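Local coordinates for capsid polyprotein (Turkey astrovirus 2, PDB 3TS3), which probably self-assembles into the icosahedral virus capsid, the chain here being its globular spike (projection) domain, at residues I52-G58 against T124-D128; F69-A74 against R152-L156; W76-L80 against Y179-M184. Where two conformers were deposited one is given. Residue numbers count along the deposited sequence, not the author numbering.

Interaction 1. Residues I52-G58 against T124-D128. Unlike the reference sequence in segment 52-58: Ile54 (reference Thr).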
loop_
_atom_site.group_PDB
_atom_site.type_symbol
_atom_site.label_atom_id
_atom_site.label_comp_id
_atom_site.label_asym_id
_atom_site.label_seq_id
_atom_site.Cartn_x
_atom_site.Cartn_y
_atom_site.Cartn_z
ATOM N N ILE C 52 6.750 -8.379 25.477
ATOM C CA ILE C 52 5.989 -9.604 25.595
ATOM C C ILE C 52 6.759 -10.678 24.842
ATOM O O ILE C 52 7.049 -10.524 23.667
ATOM C CB ILE C 52 4.563 -9.459 25.013
ATOM C CG1 ILE C 52 3.831 -8.283 25.665
ATOM C CG2 ILE C 52 3.769 -10.738 25.211
ATOM C CD1 ILE C 52 2.464 -8.009 25.067
ATOM N N THR C 53 7.126 -11.747 25.540
ATOM C CA THR C 53 8.156 -12.699 24.948
ATOM C C THR C 53 7.541 -13.834 24.143
ATOM O O THR C 53 8.143 -14.243 23.158
ATOM C CB THR C 53 8.973 -13.373 26.066
ATOM O OG1 THR C 53 8.079 -13.919 27.045
ATOM C CG2 THR C 53 9.929 -12.374 26.718
ATOM N N ILE C 54 6.339 -14.261 24.501
ATOM C CA ILE C 54 5.667 -15.289 23.719
ATOM C C ILE C 54 4.244 -14.845 23.434
ATOM O O ILE C 54 3.286 -15.447 23.883
ATOM C CB ILE C 54 5.659 -16.636 24.468
ATOM C CG1 ILE C 54 7.058 -16.939 25.001
ATOM C CG2 ILE C 54 5.188 -17.762 23.556
ATOM C CD1 ILE C 54 7.118 -18.186 25.807
ATOM N N PRO C 55 4.123 -13.775 22.666
ATOM C CA PRO C 55 2.805 -13.264 22.294
ATOM C C PRO C 55 2.065 -14.187 21.321
ATOM O O PRO C 55 2.686 -14.852 20.504
ATOM C CB PRO C 55 3.133 -11.930 21.617
ATOM C CG PRO C 55 4.494 -12.136 21.050
ATOM C CD PRO C 55 5.210 -12.972 22.083
ATOM N N SER C 56 0.742 -14.211 21.425
ATOM C CA SER C 56 -0.092 -14.982 20.518
ATOM C C SER C 56 -1.436 -14.314 20.322
ATOM O O SER C 56 -1.848 -13.496 21.129
ATOM C CB SER C 56 -0.326 -16.395 21.055
ATOM O OG SER C 56 -1.288 -16.386 22.093
ATOM N N ILE C 57 -2.116 -14.696 19.249
ATOM C CA ILE C 57 -3.486 -14.292 19.027
ATOM C C ILE C 57 -4.317 -15.576 19.060
ATOM O O ILE C 57 -4.058 -16.499 18.314
ATOM C CB ILE C 57 -3.654 -13.617 17.659
ATOM C CG1 ILE C 57 -2.877 -12.293 17.602
ATOM C CG2 ILE C 57 -5.131 -13.376 17.364
ATOM C CD1 ILE C 57 -3.277 -11.281 18.653
ATOM N N GLY C 58 -5.311 -15.621 19.936
ATOM C CA GLY C 58 -6.145 -16.795 20.070
ATOM C C GLY C 58 -7.435 -16.760 19.277
ATOM O O GLY C 58 -8.039 -15.712 19.102
ATOM N N THR C 124 -6.855 -18.088 24.716
ATOM C CA THR C 124 -5.590 -18.511 24.137
ATOM C C THR C 124 -4.787 -17.342 23.567
ATOM O O THR C 124 -3.790 -17.547 22.902
ATOM C CB THR C 124 -5.798 -19.584 23.079
ATOM O OG1 THR C 124 -6.822 -19.161 22.182
ATOM C CG2 THR C 124 -6.232 -20.887 23.738
ATOM N N THR C 125 -5.229 -16.121 23.847
ATOM C CA THR C 125 -4.526 -14.931 23.396
ATOM C C THR C 125 -3.550 -14.568 24.500
ATOM O O THR C 125 -3.932 -14.086 25.546
ATOM C CB THR C 125 -5.507 -13.772 23.175
ATOM O OG1 THR C 125 -6.351 -14.068 22.060
ATOM C CG2 THR C 125 -4.760 -12.474 22.907
ATOM N N ASN C 126 -2.284 -14.872 24.269
ATOM C CA ASN C 126 -1.275 -14.638 25.280
ATOM C C ASN C 126 -0.604 -13.268 25.162
ATOM O O ASN C 126 0.452 -13.116 24.566
ATOM C CB ASN C 126 -0.312 -15.819 25.300
ATOM C CG ASN C 126 -0.985 -17.077 25.834
ATOM O OD1 ASN C 126 -0.946 -18.141 25.221
ATOM N ND2 ASN C 126 -1.627 -16.944 26.984
ATOM N N LEU C 127 -1.255 -12.279 25.760
ATOM C CA LEU C 127 -0.818 -10.893 25.756
ATOM C C LEU C 127 -1.029 -10.302 27.136
ATOM O O LEU C 127 -1.837 -10.797 27.899
ATOM C CB LEU C 127 -1.616 -10.073 24.741
ATOM C CG LEU C 127 -1.541 -10.496 23.273
ATOM C CD1 LEU C 127 -2.455 -9.613 22.436
ATOM C CD2 LEU C 127 -0.107 -10.404 22.769
ATOM N N ASP C 128 -0.360 -9.192 27.405
ATOM C CA ASP C 128 -0.456 -8.538 28.693
ATOM C C ASP C 128 -1.900 -8.171 28.961
ATOM O O ASP C 128 -2.647 -7.896 28.042
ATOM C CB ASP C 128 0.298 -7.216 28.667
ATOM C CG ASP C 128 1.791 -7.379 28.699
ATOM O OD1 ASP C 128 2.458 -6.340 28.645
ATOM O OD2 ASP C 128 2.291 -8.511 28.812
#

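Interaction 2. Residues F69-A74 against R152-L156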
loop_
_atom_site.group_PDB
_atom_site.type_symbol
_atom_site.label_atom_id
_atom_site.label_comp_id
_atom_site.label_asym_id
_atom_site.label_seq_id
_atom_site.Cartn_x
_atom_site.Cartn_y
_atom_site.Cartn_z
ATOM N N PHE C 69 -2.274 -18.429 16.977
ATOM C CA PHE C 69 -1.126 -18.228 16.112
ATOM C C PHE C 69 -0.112 -17.333 16.827
ATOM O O PHE C 69 -0.478 -16.338 17.424
ATOM C CB PHE C 69 -1.471 -17.798 14.666
ATOM C CG PHE C 69 -2.188 -16.469 14.521
ATOM C CD1 PHE C 69 -1.478 -15.298 14.339
ATOM C CD2 PHE C 69 -3.565 -16.415 14.448
ATOM C CE1 PHE C 69 -2.130 -14.093 14.153
ATOM C CE2 PHE C 69 -4.223 -15.213 14.257
ATOM C CZ PHE C 69 -3.503 -14.051 14.110
ATOM N N LEU C 70 1.149 -17.746 16.822
ATOM C CA LEU C 70 2.210 -17.016 17.502
ATOM C C LEU C 70 2.651 -15.749 16.782
ATOM O O LEU C 70 2.601 -15.675 15.573
ATOM C CB LEU C 70 3.421 -17.922 17.728
ATOM C CG LEU C 70 3.213 -19.180 18.565
ATOM C CD1 LEU C 70 4.416 -20.083 18.414
ATOM C CD2 LEU C 70 3.000 -18.820 20.022
ATOM N N LEU C 71 3.116 -14.772 17.549
ATOM C CA LEU C 71 3.649 -13.524 17.013
ATOM C C LEU C 71 5.092 -13.380 17.470
ATOM O O LEU C 71 5.526 -14.076 18.366
ATOM C CB LEU C 71 2.856 -12.317 17.509
ATOM C CG LEU C 71 1.374 -12.200 17.179
ATOM C CD1 LEU C 71 0.864 -10.881 17.732
ATOM C CD2 LEU C 71 1.109 -12.292 15.696
ATOM N N ASP C 72 5.833 -12.484 16.838
ATOM C CA ASP C 72 7.209 -12.224 17.237
ATOM C C ASP C 72 7.264 -11.494 18.575
ATOM O O ASP C 72 6.443 -10.633 18.841
ATOM C CB ASP C 72 7.930 -11.387 16.179
ATOM C CG ASP C 72 8.106 -12.124 14.872
ATOM O OD1 ASP C 72 8.813 -13.144 14.847
ATOM O OD2 ASP C 72 7.546 -11.680 13.862
ATOM N N ALA C 73 8.246 -11.830 19.399
ATOM C CA ALA C 73 8.444 -11.116 20.653
ATOM C C ALA C 73 8.751 -9.666 20.315
ATOM O O ALA C 73 9.457 -9.397 19.358
ATOM C CB ALA C 73 9.612 -11.722 21.424
ATOM N N ALA C 74 8.195 -8.738 21.090
ATOM C CA ALA C 74 8.388 -7.314 20.842
ATOM C C ALA C 74 8.101 -6.458 22.072
ATOM O O ALA C 74 7.466 -6.913 23.003
ATOM C CB ALA C 74 7.517 -6.862 19.683
ATOM N N ARG C 152 6.442 -10.409 9.090
ATOM C CA ARG C 152 6.178 -10.193 10.505
ATOM C C ARG C 152 4.684 -10.363 10.713
ATOM O O ARG C 152 3.887 -9.569 10.232
ATOM C CB ARG C 152 6.597 -8.787 10.911
ATOM C CG ARG C 152 6.624 -8.564 12.409
ATOM C CD ARG C 152 6.998 -7.140 12.745
ATOM N NE ARG C 152 7.266 -6.970 14.170
ATOM C CZ ARG C 152 8.447 -7.162 14.743
ATOM N NH1 ARG C 152 9.496 -7.541 14.028
ATOM N NH2 ARG C 152 8.569 -6.979 16.045
ATOM N N ARG C 153 4.329 -11.418 11.434
ATOM C CA ARG C 153 2.944 -11.794 11.655
ATOM C C ARG C 153 2.190 -10.728 12.436
ATOM O O ARG C 153 2.729 -10.095 13.336
ATOM C CB ARG C 153 2.866 -13.133 12.395
ATOM C CG ARG C 153 1.494 -13.819 12.376
ATOM C CD ARG C 153 1.498 -14.898 11.338
ATOM N NE ARG C 153 0.289 -15.716 11.244
ATOM C CZ ARG C 153 0.243 -17.008 11.540
ATOM N NH1 ARG C 153 1.321 -17.626 12.000
ATOM N NH2 ARG C 153 -0.880 -17.682 11.371
ATOM N N ALA C 154 0.924 -10.566 12.064
ATOM C CA ALA C 154 0.038 -9.542 12.605
ATOM C C ALA C 154 -1.411 -10.010 12.537
ATOM O O ALA C 154 -1.698 -11.063 12.008
ATOM C CB ALA C 154 0.202 -8.243 11.840
ATOM N N ALA C 155 -2.318 -9.221 13.092
ATOM C CA ALA C 155 -3.719 -9.576 13.064
ATOM C C ALA C 155 -4.592 -8.411 12.649
ATOM O O ALA C 155 -4.350 -7.291 13.046
ATOM C CB ALA C 155 -4.158 -10.082 14.425
ATOM N N LEU C 156 -5.622 -8.701 11.862
ATOM C CA LEU C 156 -6.629 -7.707 11.533
ATOM C C LEU C 156 -7.911 -8.155 12.223
ATOM O O LEU C 156 -8.378 -9.266 12.011
ATOM C CB LEU C 156 -6.843 -7.613 10.022
ATOM C CG LEU C 156 -7.965 -6.700 9.510
ATOM C CD1 LEU C 156 -7.700 -5.246 9.828
ATOM C CD2 LEU C 156 -8.145 -6.889 8.014
HETATM O O HOH W 1 3.705 -17.037 13.474
HETATM O O HOH W 2 4.962 -10.825 14.646
HETATM O O HOH W 3 6.421 -13.363 12.013
HETATM O O HOH W 4 10.699 -7.309 17.924
#

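Interaction 3. Residues W76-L80 against Y179-M184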
loop_
_atom_site.group_PDB
_atom_site.type_symbol
_atom_site.label_atom_id
_atom_site.label_comp_id
_atom_site.label_asym_id
_atom_site.label_seq_id
_atom_site.Cartn_x
_atom_site.Cartn_y
_atom_site.Cartn_z
ATOM N N TRP C 76 7.086 -2.996 21.432
ATOM C CA TRP C 76 6.213 -1.931 20.952
ATOM C C TRP C 76 5.003 -2.499 20.206
ATOM O O TRP C 76 5.129 -3.119 19.169
ATOM C CB TRP C 76 7.006 -0.950 20.084
ATOM C CG TRP C 76 8.119 -0.268 20.842
ATOM C CD1 TRP C 76 9.427 -0.654 20.906
ATOM C CD2 TRP C 76 8.013 0.910 21.649
ATOM N NE1 TRP C 76 10.136 0.207 21.702
ATOM C CE2 TRP C 76 9.293 1.183 22.160
ATOM C CE3 TRP C 76 6.959 1.767 21.982
ATOM C CZ2 TRP C 76 9.546 2.263 22.988
ATOM C CZ3 TRP C 76 7.218 2.844 22.804
ATOM C CH2 TRP C 76 8.500 3.084 23.294
ATOM N N TRP C 77 3.835 -2.264 20.781
ATOM C CA TRP C 77 2.590 -2.834 20.310
ATOM C C TRP C 77 1.673 -1.735 19.816
ATOM O O TRP C 77 1.549 -0.705 20.440
ATOM C CB TRP C 77 1.964 -3.667 21.431
ATOM C CG TRP C 77 2.885 -4.778 21.796
ATOM C CD1 TRP C 77 3.808 -4.786 22.797
ATOM C CD2 TRP C 77 3.025 -6.024 21.109
ATOM N NE1 TRP C 77 4.495 -5.976 22.795
ATOM C CE2 TRP C 77 4.029 -6.753 21.768
ATOM C CE3 TRP C 77 2.383 -6.602 20.015
ATOM C CZ2 TRP C 77 4.414 -8.022 21.352
ATOM C CZ3 TRP C 77 2.759 -7.853 19.615
ATOM C CH2 TRP C 77 3.760 -8.556 20.282
ATOM N N ASN C 78 1.081 -1.959 18.659
ATOM C CA ASN C 78 0.305 -0.934 18.002
ATOM C C ASN C 78 -1.102 -1.379 17.662
ATOM O O ASN C 78 -1.289 -2.382 17.016
ATOM C CB ASN C 78 1.046 -0.517 16.733
ATOM C CG ASN C 78 2.476 -0.109 17.016
ATOM O OD1 ASN C 78 2.733 1.012 17.401
ATOM N ND2 ASN C 78 3.406 -1.029 16.837
ATOM N N ILE C 79 -2.081 -0.609 18.118
ATOM C CA ILE C 79 -3.472 -0.857 17.800
ATOM C C ILE C 79 -3.914 0.308 16.918
ATOM O O ILE C 79 -4.176 1.399 17.409
ATOM C CB ILE C 79 -4.314 -0.886 19.088
ATOM C CG1 ILE C 79 -3.720 -1.877 20.087
ATOM C CG2 ILE C 79 -5.748 -1.250 18.788
ATOM C CD1 ILE C 79 -4.316 -1.799 21.474
ATOM N N LEU C 80 -4.013 0.057 15.616
ATOM C CA LEU C 80 -4.351 1.106 14.661
ATOM C C LEU C 80 -5.697 0.855 13.985
ATOM O O LEU C 80 -6.106 -0.277 13.809
ATOM C CB LEU C 80 -3.251 1.255 13.609
ATOM C CG LEU C 80 -1.856 1.609 14.118
ATOM C CD1 LEU C 80 -0.973 1.949 12.929
ATOM C CD2 LEU C 80 -1.920 2.775 15.080
ATOM N N TYR C 179 3.170 8.847 16.220
ATOM C CA TYR C 179 3.319 7.893 15.123
ATOM C C TYR C 179 4.107 8.470 13.953
ATOM O O TYR C 179 4.002 8.010 12.832
ATOM C CB TYR C 179 1.962 7.295 14.700
ATOM C CG TYR C 179 1.641 6.100 15.543
ATOM C CD1 TYR C 179 1.071 6.249 16.791
ATOM C CD2 TYR C 179 1.989 4.832 15.132
ATOM C CE1 TYR C 179 0.822 5.160 17.590
ATOM C CE2 TYR C 179 1.741 3.740 15.924
ATOM C CZ TYR C 179 1.163 3.915 17.154
ATOM O OH TYR C 179 0.925 2.831 17.949
ATOM N N GLN C 180 4.910 9.482 14.250
ATOM C CA GLN C 180 5.740 10.150 13.256
ATOM C C GLN C 180 6.823 9.270 12.626
ATOM O O GLN C 180 7.170 9.451 11.462
ATOM C CB GLN C 180 6.329 11.446 13.816
ATOM C CG GLN C 180 7.339 11.265 14.926
ATOM C CD GLN C 180 6.725 11.265 16.315
ATOM O OE1 GLN C 180 5.558 10.951 16.499
ATOM N NE2 GLN C 180 7.534 11.615 17.302
ATOM N N ASN C 181 7.401 8.374 13.418
ATOM C CA ASN C 181 8.444 7.459 12.962
ATOM C C ASN C 181 8.017 6.327 12.041
ATOM O O ASN C 181 8.815 5.824 11.285
ATOM C CB ASN C 181 9.212 6.845 14.131
ATOM C CG ASN C 181 9.746 7.876 15.086
ATOM O OD1 ASN C 181 10.025 9.004 14.708
ATOM N ND2 ASN C 181 9.912 7.479 16.338
ATOM N N LEU C 182 6.779 5.884 12.176
ATOM C CA LEU C 182 6.371 4.657 11.526
ATOM C C LEU C 182 6.110 4.824 10.035
ATOM O O LEU C 182 5.329 5.663 9.622
ATOM C CB LEU C 182 5.138 4.087 12.236
ATOM C CG LEU C 182 4.611 2.724 11.794
ATOM C CD1 LEU C 182 5.713 1.698 11.804
ATOM C CD2 LEU C 182 3.456 2.292 12.666
ATOM N N LYS C 183 6.792 4.016 9.236
ATOM C CA LYS C 183 6.547 4.013 7.807
ATOM C C LYS C 183 5.819 2.695 7.532
ATOM O O LYS C 183 6.402 1.630 7.603
ATOM C CB LYS C 183 7.861 4.121 7.025
ATOM C CG LYS C 183 8.904 5.135 7.561
ATOM C CD LYS C 183 8.396 6.565 7.710
ATOM C CE LYS C 183 9.536 7.513 8.129
ATOM N NZ LYS C 183 9.059 8.774 8.765
ATOM N N MET C 184 4.526 2.780 7.248
ATOM C CA MET C 184 3.698 1.594 7.074
ATOM C C MET C 184 4.060 0.720 5.888
ATOM O O MET C 184 4.478 1.203 4.855
ATOM C CB MET C 184 2.226 1.972 6.935
ATOM C CG MET C 184 1.602 2.501 8.179
ATOM S SD MET C 184 1.475 1.253 9.476
ATOM C CE MET C 184 0.593 -0.035 8.653
#

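Interaction 1. Residues I52-G58 against T124-D128
Ser56 is the polar centre of this contact. Its chi1 is in the p well, which sets OG beside the 124-128 loop. Ser56 OG donates to Thr124 O (2.9 Å) and accepts from Asn126 N (2.8 Å), so one hydroxyl satisfies two backbone groups. The backbone link from Ser56 N to Asn126 O is weak (3.3 Å). Pro55 CA adds a CA-H...O contact to the same Asn126 O at 3.3 Å. Thr125, in the m rotamer, accepts a hydrogen bond from Gly58 (Gly58 N to Thr125 OG1 2.8 Å). Gly58 fits closely here: a CB would clash with Thr125 N and with Thr124 OG1, which is hydrogen-bonded to Thr67 O. The apolar part gathers round Leu127. Its mt rotamer brings the end of the side chain nearer the other segment. Leu127 CD2 lies 3.8 Å from Pro55 CB and 4.2 Å from Ile52 CD1, and Leu127 CD1 lies 4.2 Å from Ile57 CD1. Ile57 points its CB away, but its mm rotamer returns CD1 to this cluster. Asp128 precedes helix 129-135. Asp128 OD2 approaches Ile52 CG1 (3.5 Å), while OD1 hydrogen-bonds Tyr48 and Asn50. The loop thus lies along the start of strand 56-59, which pairs with strand 67-70. Leu127 also touches Leu135 of helix 129-135, and Ile52 and Pro55 pack on Trp77 of strand 76-81.

Interaction 2. Residues F69-A74 against R152-L156
Arg153 lays one face of its guanidinium over Phe69 CB, with Arg153 NH2 3.3 Å from that carbon. Its NE is hydrogen-bonded to Ser145, and the group also makes a cation-pi contact with Trp190. The Phe69 ring meets Ala155 CB with its edge, Phe69 CZ to Ala155 CB 4.0 Å. Leu71 CD2 packs on Arg153 CG at 3.7 Å. No direct hydrogen bond joins the two segments; water does that work. Water 1 links Leu70 O to Arg153 NH1. Waters 2 and 3 tie Asp72 OD2 to Arg153 O and Arg153 N, and water 4 joins Ala73 O to Arg152 NH2. Asp72 CB lies over one face of the Arg152 guanidinium. Asp72 OD2 is 4.6 Å from Arg152 NH1, beyond a salt bridge, and Arg152 NH2 is hydrogen-bonded to Ser170. The touching parts of 69-74 and 152-156 run in directions 119° apart. Strand 153-159 lies between strands 142-148 and 164-171, while Phe69 and Leu71 also pack on Ile57 of strand 56-59.

Interaction 3. Residues W76-L80 against Y179-M184
The Tyr179 ring is the main bump, reaching from its loop to strand 76-81. The two backbones stay well apart; even the nearest CA atoms, of Asn78 and Tyr179, are 9.8 Å from each other. Side chains fill the gap. At the tip of the ring, Tyr179 OH donates to Asn78 OD1 at 2.6 Å. Leu80 CD2 sits over one ring face in a CH-pi contact, 4.2 Å from the centroid of the Tyr179 ring. The other branch of Leu80 enters the hollow beside Leu182 and Met184: Leu80 CD1 is 4.5 Å from Leu182 CD2 and 4.3 Å from Met184 SD. Ala42 adds a wall, touching both Tyr179 and Leu80. Asn78 ND2 hydrogen-bonds Phe169 O on the adjoining strand. Val206 of the second subunit packs on Tyr179 and Met184, and Thr205 of the second subunit hydrogen-bonds the backbone of Leu182 and Met184. This is a loop packed against an antiparallel sheet through a tyrosine side chain, at the dimer interface of the spike domain.

How the interactions relate
Along the chain the order is 52-58, 69-74, 76-80, then 124-128, 152-156, 179-184, so each contact crosses the other two. All three therefore join the earlier part of the domain to the later part. The centres of interactions 1 and 2 are about 9 Å apart, 2 and 3 about 14 Å, and 1 and 3 about 19 Å. Strands 56-59 and 67-70 pair in a small sheet shared by interactions 1 and 2. Interactions 2 and 3 both reach the large antiparallel sheet, through strands 153-159 and 76-81. Trp77 touches Ile52, Pro55, Leu71 and Asp72. Interaction 3 alone meets the second subunit, so the packing runs from the small sheet to the dimer interface.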